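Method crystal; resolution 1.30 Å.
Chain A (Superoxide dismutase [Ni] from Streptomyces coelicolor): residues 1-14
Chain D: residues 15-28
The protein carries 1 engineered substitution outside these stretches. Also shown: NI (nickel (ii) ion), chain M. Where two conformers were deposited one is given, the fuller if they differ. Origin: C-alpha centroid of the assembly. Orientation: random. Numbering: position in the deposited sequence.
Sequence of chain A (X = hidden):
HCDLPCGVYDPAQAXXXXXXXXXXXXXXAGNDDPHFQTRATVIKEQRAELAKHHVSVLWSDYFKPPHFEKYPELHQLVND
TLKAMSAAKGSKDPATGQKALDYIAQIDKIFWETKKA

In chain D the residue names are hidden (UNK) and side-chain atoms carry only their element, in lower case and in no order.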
# COMPACT_ATOMS: atom_id res chain seq x y z
N HIS A 1 -7.57 13.82 9.21
CA HIS A 1 -7.32 13.53 7.79
C HIS A 1 -7.41 12.03 7.58
O HIS A 1 -7.43 11.47 6.49
CB HIS A 1 -5.93 14.01 7.36
CG HIS A 1 -4.79 13.43 8.14
ND1 HIS A 1 -5.05 12.72 9.30
CD2 HIS A 1 -3.44 13.41 7.98
CE1 HIS A 1 -3.89 12.30 9.81
NE2 HIS A 1 -2.89 12.72 9.02
N CYS A 2 -7.42 11.38 8.74
CA CYS A 2 -7.36 9.91 8.82
C CYS A 2 -8.72 9.25 9.09
O CYS A 2 -8.74 8.04 9.21
CB CYS A 2 -6.44 9.55 9.98
SG CYS A 2 -6.84 10.55 11.41
N ASP A 3 -9.78 10.05 9.23
CA ASP A 3 -11.17 9.61 9.37
C ASP A 3 -11.47 9.04 10.76
O ASP A 3 -12.48 8.34 10.94
CB ASP A 3 -11.50 8.60 8.28
CG ASP A 3 -12.87 8.71 7.64
OD1 ASP A 3 -13.70 9.54 8.03
OD2 ASP A 3 -13.05 7.90 6.67
N LEU A 4 -10.66 9.38 11.76
CA LEU A 4 -10.98 8.90 13.10
C LEU A 4 -12.28 9.46 13.63
O LEU A 4 -13.12 8.66 14.14
CB LEU A 4 -9.83 9.16 14.10
CG LEU A 4 -10.21 8.76 15.53
CD1 LEU A 4 -10.45 7.27 15.64
CD2 LEU A 4 -9.16 9.19 16.57
N PRO A 5 -12.55 10.76 13.59
CA PRO A 5 -11.74 11.86 13.09
C PRO A 5 -10.63 12.32 14.03
O PRO A 5 -10.78 12.30 15.26
CB PRO A 5 -12.78 12.99 12.91
CG PRO A 5 -13.76 12.72 14.01
CD PRO A 5 -13.85 11.21 14.14
N CYS A 6 -9.50 12.77 13.43
CA CYS A 6 -8.42 13.35 14.23
C CYS A 6 -8.48 14.85 14.34
O CYS A 6 -7.83 15.40 15.22
CB CYS A 6 -7.06 12.93 13.67
SG CYS A 6 -6.67 13.68 12.08
N GLY A 7 -9.24 15.51 13.49
CA GLY A 7 -9.35 16.96 13.45
C GLY A 7 -8.19 17.69 12.82
O GLY A 7 -8.22 18.92 12.83
N VAL A 8 -7.21 16.98 12.27
CA VAL A 8 -6.04 17.58 11.63
C VAL A 8 -6.20 17.55 10.10
O VAL A 8 -6.30 16.49 9.51
CB VAL A 8 -4.74 16.86 12.03
CG1 VAL A 8 -3.52 17.46 11.35
CG2 VAL A 8 -4.55 16.96 13.53
N TYR A 9 -6.21 18.73 9.52
CA TYR A 9 -6.24 18.87 8.06
C TYR A 9 -5.40 20.03 7.60
O TYR A 9 -5.30 21.05 8.28
CB TYR A 9 -7.65 19.16 7.51
CG TYR A 9 -8.68 18.11 7.85
CD1 TYR A 9 -9.37 18.18 9.03
CD2 TYR A 9 -8.92 17.07 6.98
CE1 TYR A 9 -10.31 17.21 9.32
CE2 TYR A 9 -9.85 16.11 7.26
CZ TYR A 9 -10.53 16.19 8.44
OH TYR A 9 -11.48 15.24 8.75
N ASP A 10 -4.84 19.92 6.39
CA ASP A 10 -4.16 21.04 5.76
C ASP A 10 -4.06 20.73 4.28
O ASP A 10 -3.51 19.68 3.92
CB ASP A 10 -2.79 21.27 6.36
CG ASP A 10 -2.17 22.59 5.99
OD1 ASP A 10 -2.36 23.03 4.86
OD2 ASP A 10 -1.47 23.23 6.82
N PRO A 11 -4.58 21.60 3.43
CA PRO A 11 -4.42 21.44 1.99
C PRO A 11 -2.96 21.37 1.55
O PRO A 11 -2.73 20.93 0.41
CB PRO A 11 -5.06 22.68 1.40
CG PRO A 11 -6.01 23.14 2.43
CD PRO A 11 -5.38 22.81 3.75
N ALA A 12 -1.99 21.73 2.36
CA ALA A 12 -0.59 21.53 2.06
C ALA A 12 -0.23 20.11 1.71
O ALA A 12 0.70 19.87 0.96
CB ALA A 12 0.23 21.85 3.30
N GLN A 13 -0.93 19.08 2.21
CA GLN A 13 -0.63 17.71 1.84
C GLN A 13 -0.85 17.52 0.35
O GLN A 13 0.03 16.97 -0.32
CB GLN A 13 -1.46 16.69 2.65
CG GLN A 13 -1.28 16.78 4.16
CD GLN A 13 -1.87 15.57 4.86
OE1 GLN A 13 -3.11 15.45 5.08
NE2 GLN A 13 -1.01 14.63 5.24
N ALA A 14 -2.00 17.99 -0.14
CA ALA A 14 -2.27 17.96 -1.57
C ALA A 14 -1.30 18.85 -2.33
O ALA A 14 -0.76 18.46 -3.39
CB ALA A 14 -3.69 18.43 -1.85
N UNK D 15 5.62 16.49 10.02
CA UNK D 15 4.99 17.24 11.08
C UNK D 15 3.50 17.04 11.07
O UNK D 15 2.93 16.79 12.14
n UNK D 15 5.33 21.60 10.82
c UNK D 15 5.33 18.72 10.96
c UNK D 15 5.19 20.94 12.09
c UNK D 15 6.40 21.89 10.10
c UNK D 15 4.66 19.52 12.07
n UNK D 15 7.65 21.61 10.41
n UNK D 15 6.21 22.51 8.95
N UNK D 16 2.82 17.14 9.96
CA UNK D 16 1.36 16.98 10.03
C UNK D 16 0.97 15.56 10.47
O UNK D 16 -0.02 15.40 11.19
c UNK D 16 -0.82 17.47 8.73
c UNK D 16 -1.46 18.51 7.84
c UNK D 16 1.03 16.29 7.60
c UNK D 16 0.70 17.32 8.67
N UNK D 17 1.70 14.52 10.04
CA UNK D 17 1.39 13.18 10.51
C UNK D 17 1.66 13.08 12.01
O UNK D 17 0.85 12.46 12.72
o UNK D 17 -0.44 11.40 8.90
c UNK D 17 0.28 11.83 7.97
c UNK D 17 2.14 12.15 9.70
o UNK D 17 -0.17 12.03 6.80
c UNK D 17 1.75 12.10 8.23
N UNK D 18 2.75 13.68 12.49
CA UNK D 18 3.01 13.66 13.93
C UNK D 18 1.97 14.44 14.73
O UNK D 18 1.62 14.07 15.86
c UNK D 18 4.43 14.15 14.18
N UNK D 19 1.46 15.53 14.14
CA UNK D 19 0.38 16.22 14.80
C UNK D 19 -0.88 15.35 14.88
O UNK D 19 -1.59 15.38 15.89
o UNK D 19 1.93 20.33 15.33
o UNK D 19 0.46 19.03 16.38
c UNK D 19 0.07 17.52 14.03
c UNK D 19 1.14 19.35 15.40
c UNK D 19 1.14 18.56 14.12
N UNK D 20 -1.16 14.59 13.82
CA UNK D 20 -2.34 13.71 13.87
C UNK D 20 -2.10 12.64 14.91
O UNK D 20 -3.06 12.29 15.66
o UNK D 20 -1.86 12.13 12.11
c UNK D 20 -2.71 13.18 12.48
N UNK D 21 -0.90 12.08 15.07
CA UNK D 21 -0.63 11.12 16.15
C UNK D 21 -0.93 11.71 17.52
O UNK D 21 -1.61 11.07 18.36
c UNK D 21 1.03 9.81 14.77
c UNK D 21 0.82 10.64 16.05
c UNK D 21 1.23 9.88 17.31
N UNK D 22 -0.43 12.92 17.81
CA UNK D 22 -0.72 13.55 19.08
C UNK D 22 -2.22 13.84 19.25
O UNK D 22 -2.76 13.61 20.36
n UNK D 22 0.64 18.71 22.47
c UNK D 22 0.08 14.83 19.31
c UNK D 22 0.57 16.78 20.87
c UNK D 22 0.51 17.21 22.34
c UNK D 22 -0.05 15.39 20.71
N UNK D 23 -2.90 14.28 18.22
CA UNK D 23 -4.32 14.53 18.30
C UNK D 23 -5.10 13.27 18.62
O UNK D 23 -6.03 13.27 19.43
c UNK D 23 -4.85 15.13 17.01
N UNK D 24 -4.71 12.16 17.99
CA UNK D 24 -5.35 10.88 18.28
C UNK D 24 -5.17 10.52 19.73
O UNK D 24 -6.13 10.12 20.39
c UNK D 24 -5.37 8.43 17.75
c UNK D 24 -5.30 10.13 15.92
c UNK D 24 -4.84 9.79 17.32
N UNK D 25 -3.94 10.66 20.22
CA UNK D 25 -3.69 10.34 21.63
C UNK D 25 -4.58 11.16 22.54
O UNK D 25 -5.14 10.65 23.49
n UNK D 25 1.03 8.84 21.48
c UNK D 25 -2.19 10.57 21.94
o UNK D 25 0.60 11.04 21.43
c UNK D 25 0.21 9.88 21.40
c UNK D 25 -1.26 9.58 21.25
N UNK D 26 -4.68 12.47 22.22
CA UNK D 26 -5.57 13.30 23.03
C UNK D 26 -7.01 12.78 22.95
O UNK D 26 -7.69 12.71 24.01
c UNK D 26 -5.51 14.77 22.56
c UNK D 26 -4.17 15.36 22.90
o UNK D 26 -3.09 17.51 22.84
c UNK D 26 -3.91 16.75 22.30
o UNK D 26 -4.56 17.06 21.26
N UNK D 27 -7.47 12.42 21.75
CA UNK D 27 -8.86 11.92 21.64
C UNK D 27 -9.11 10.66 22.44
O UNK D 27 -10.23 10.39 22.94
n UNK D 27 -11.00 15.83 18.22
c UNK D 27 -9.20 11.68 20.16
c UNK D 27 -10.47 13.45 18.79
c UNK D 27 -9.18 12.95 19.32
c UNK D 27 -10.32 14.58 17.76
N UNK D 28 -8.07 9.84 22.58
CA UNK D 28 -8.26 8.59 23.32
C UNK D 28 -8.57 8.85 24.80
O UNK D 28 -9.12 7.96 25.41
c UNK D 28 -7.03 7.70 23.18
c UNK D 28 -6.82 7.22 21.76
s UNK D 28 -5.39 6.15 21.49
c UNK D 28 -6.08 4.59 21.98
NI NI M . -7.09 12.40 10.34

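Position 15 of chain D carries three carbons, a nitrogen, and a carbon bearing two more nitrogens, a guanidinium group out of reach of chain A; it is D:Arg15. Position 16 has four carbons, forked at the first, with one arm two carbons long. They lie against A:Val8, A:Asp10 and A:Gln13, and this branching defines D:Ile16, whose CD1 comes 3.4 Å from A:Asp10 CB and whose CG1 packs 3.8 Å from A:Val8 CG1. At position 17, three carbons end in two oxygens, one near the A:His1 ring and one near the A:Gln13 amide. Since A:Gln13 NE2 and A:His1 NE2 both donate here, a carboxylate fits, and the residue is D:Glu17.

A single carbon at position 18, far from chain A, gives D:Ala18. Position 19 again has three carbons, the third with two oxygens; this is D:Glu19, whose end leads away from chain A. Position 20 holds one carbon and one oxygen, the carbon 3.0 Å from A:His1 CE1: D:Ser20. Its OG donates to the backbone O of D:Glu17 at 2.8 Å, a bond within the helix.

Position 21, one carbon carrying two more, points away from chain A and is D:Val21. Four carbons in a row ending in nitrogen make position 22 D:Lys22, also out of reach. The lone carbon of position 23 marks D:Ala23; its CB sits 3.5 Å from A:Cys6 O and 3.9 Å from A:Val8 CG2. Position 24 has a carbon carrying two carbons, beside A:Leu4 and A:Cys6, and is D:Val24. Its CG2 lies 4.0 Å from both A:Leu4 CD2 and A:Cys6 CB.

Position 25, three carbons ending in one oxygen and one nitrogen, is D:Gln25, and position 26, three carbons ending in two oxygens, is D:Glu26; neither touches chain A. Position 27 has four carbons in a row and a terminal nitrogen, reaching A:Pro5 and A:Cys6: D:Lys27, with CE 3.4 Å from A:Pro5 O. An unbranched run of two carbons, sulfur and carbon at position 28 is D:Met28.

The helix thus packs one side against the nickel-binding loop. A:His1 binds the metal through N and ND1, leaving NE2 to donate to D:Glu17 OE2 at 2.8 Å, near the plane of the ring. A weak bond from A:Gln13 NE2 to D:Glu17 OE1, 3.1 Å, engages the other carboxylate oxygen. Apolar packing of A:Val8 and A:Leu4 against D:Ile16, D:Ala23 and D:Val24 supports this polar anchor.

Chain D 15-28: RIEAESVKAVQEKM
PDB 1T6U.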